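PDB 4OGD: succinate-semialdehyde dehydrogenase from Streptococcus pyogenes MGAS1882, which oxidises succinic semialdehyde to succinate with NADP+ as the cofactor, as a member of the aldehyde dehydrogenase family. Local coordinates for residues 52-56 with 92-97. Sequence-based numbering, arbitrary orientation.
Sequences LHQVA and ADYYAD
Leu-52 lies against Ala-92 and Ala-96 where two nearly antiparallel helices, 45-61 and 78-103, pack together in the N-terminal helical region of this aldehyde dehydrogenase. Three alanines keep the spacing small: the axes of the two short segments come within 8.3 Å at an angle of 161°. On the tight, buried side, the leucine reaches across with CG anti to its backbone N (chi1 -170°), and its two methyls divide the work. Leu-52 CD1 rests 3.8 Å from Ala-92 CB, while CD2 slips past the Ala-92 carbonyl toward the CB of Tyr-95 and Ala-96. Ala-56 CB closes the row, 4.0 Å from Ala-92 CB. Helix 136-148 backs this apolar side, with Ile-147 against Leu-52.

The other side is polar and more open, and His-53 spans it. Its ring has one face over Ala-96 CB, a CH-pi contact 3.4 Å from methyl to ring centroid, and its edge turned to two acidic residues. Asp-97 OD1 sits near the ring plane, 3.1 Å from both CE1 and NE2 of His-53. Asp-93 OD2 makes a salt bridge with Arg-60, which probably helps hold the carboxylate in place. A water donates to both His-53 O and Asp-93 OD1, tying helix backbone to carboxylate. Asp-93 OD1 also accepts the N-H of His-53 ND1 at 2.7 Å, in a nearly straight N-H...O bond; OD1 lies almost in the ring plane, and the donor comes on the anti side of this oxygen, 29° out of the carboxylate plane.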
loop_
_atom_site.group_PDB
_atom_site.type_symbol
_atom_site.label_atom_id
_atom_site.label_comp_id
_atom_site.label_asym_id
_atom_site.label_seq_id
_atom_site.Cartn_x
_atom_site.Cartn_y
_atom_site.Cartn_z
ATOM N N LEU A 52 9.648 15.336 19.466
ATOM C CA LEU A 52 10.297 15.209 18.160
ATOM C C LEU A 52 11.210 16.402 17.847
ATOM O O LEU A 52 12.297 16.239 17.301
ATOM C CB LEU A 52 9.255 14.995 17.050
ATOM C CG LEU A 52 9.800 14.607 15.676
ATOM C CD1 LEU A 52 10.677 13.359 15.753
ATOM C CD2 LEU A 52 8.645 14.401 14.696
ATOM N N HIS A 53 10.775 17.604 18.203
ATOM C CA HIS A 53 11.673 18.747 18.139
ATOM C C HIS A 53 12.914 18.534 19.015
ATOM O O HIS A 53 14.010 18.947 18.640
ATOM C CB HIS A 53 10.941 20.029 18.540
ATOM C CG HIS A 53 10.082 20.603 17.456
ATOM N ND1 HIS A 53 10.563 20.879 16.195
ATOM C CD2 HIS A 53 8.778 20.972 17.451
ATOM C CE1 HIS A 53 9.594 21.395 15.459
ATOM N NE2 HIS A 53 8.501 21.463 16.198
ATOM N N GLN A 54 12.749 17.886 20.171
ATOM C CA GLN A 54 13.874 17.668 21.081
ATOM C C GLN A 54 14.825 16.622 20.509
ATOM O O GLN A 54 16.045 16.689 20.716
ATOM C CB GLN A 54 13.387 17.284 22.492
ATOM C CG GLN A 54 14.508 17.165 23.553
ATOM C CD GLN A 54 15.301 18.466 23.753
ATOM O OE1 GLN A 54 14.836 19.550 23.419
ATOM N NE2 GLN A 54 16.499 18.347 24.300
ATOM N N VAL A 55 14.277 15.662 19.766
ATOM C CA VAL A 55 15.125 14.711 19.058
ATOM C C VAL A 55 16.051 15.468 18.109
ATOM O O VAL A 55 17.260 15.233 18.090
ATOM C CB VAL A 55 14.301 13.656 18.279
ATOM C CG1 VAL A 55 15.202 12.882 17.328
ATOM C CG2 VAL A 55 13.618 12.707 19.237
ATOM N N ALA A 56 15.476 16.393 17.342
ATOM C CA ALA A 56 16.257 17.232 16.438
ATOM C C ALA A 56 17.288 18.054 17.210
ATOM O O ALA A 56 18.438 18.195 16.780
ATOM C CB ALA A 56 15.336 18.146 15.632
ATOM N N ALA A 92 12.799 15.552 11.344
ATOM C CA ALA A 92 12.131 15.582 12.646
ATOM C C ALA A 92 11.406 16.911 12.841
ATOM O O ALA A 92 10.219 16.939 13.188
ATOM C CB ALA A 92 13.150 15.366 13.758
ATOM N N ASP A 93 12.109 18.016 12.595
ATOM C CA ASP A 93 11.476 19.328 12.743
ATOM C C ASP A 93 10.311 19.487 11.768
ATOM O O ASP A 93 9.270 20.035 12.128
ATOM C CB ASP A 93 12.488 20.461 12.550
ATOM C CG ASP A 93 13.336 20.726 13.786
ATOM O OD1 ASP A 93 12.874 20.480 14.931
ATOM O OD2 ASP A 93 14.479 21.194 13.599
ATOM N N TYR A 94 10.482 18.995 10.537
ATOM C CA TYR A 94 9.427 19.059 9.528
ATOM C C TYR A 94 8.127 18.415 10.011
ATOM O O TYR A 94 7.076 19.045 9.994
ATOM C CB TYR A 94 9.909 18.385 8.241
ATOM C CG TYR A 94 8.899 18.282 7.107
ATOM C CD1 TYR A 94 8.236 17.089 6.855
ATOM C CD2 TYR A 94 8.652 19.363 6.262
ATOM C CE1 TYR A 94 7.335 16.979 5.813
ATOM C CE2 TYR A 94 7.754 19.263 5.214
ATOM C CZ TYR A 94 7.100 18.066 4.992
ATOM O OH TYR A 94 6.215 17.977 3.948
ATOM N N TYR A 95 8.191 17.165 10.453
ATOM C CA TYR A 95 6.961 16.473 10.821
ATOM C C TYR A 95 6.340 17.026 12.103
ATOM O O TYR A 95 5.123 17.043 12.252
ATOM C CB TYR A 95 7.181 14.957 10.880
ATOM C CG TYR A 95 7.156 14.358 9.494
ATOM C CD1 TYR A 95 5.975 14.334 8.759
ATOM C CD2 TYR A 95 8.309 13.838 8.912
ATOM C CE1 TYR A 95 5.936 13.804 7.488
ATOM C CE2 TYR A 95 8.284 13.307 7.635
ATOM C CZ TYR A 95 7.095 13.294 6.929
ATOM O OH TYR A 95 7.039 12.770 5.654
ATOM N N ALA A 96 7.176 17.504 13.015
ATOM C CA ALA A 96 6.645 18.191 14.190
ATOM C C ALA A 96 5.941 19.494 13.797
ATOM O O ALA A 96 4.877 19.828 14.338
ATOM C CB ALA A 96 7.749 18.442 15.208
ATOM N N ASP A 97 6.530 20.233 12.856
ATOM C CA ASP A 97 5.943 21.497 12.411
ATOM C C ASP A 97 4.673 21.290 11.606
ATOM O O ASP A 97 3.739 22.086 11.694
ATOM C CB ASP A 97 6.937 22.310 11.578
ATOM C CG ASP A 97 7.986 23.009 12.426
ATOM O OD1 ASP A 97 7.782 23.156 13.647
ATOM O OD2 ASP A 97 9.012 23.430 11.854
HETATM O O HOH W 1 14.355 21.330 17.060
#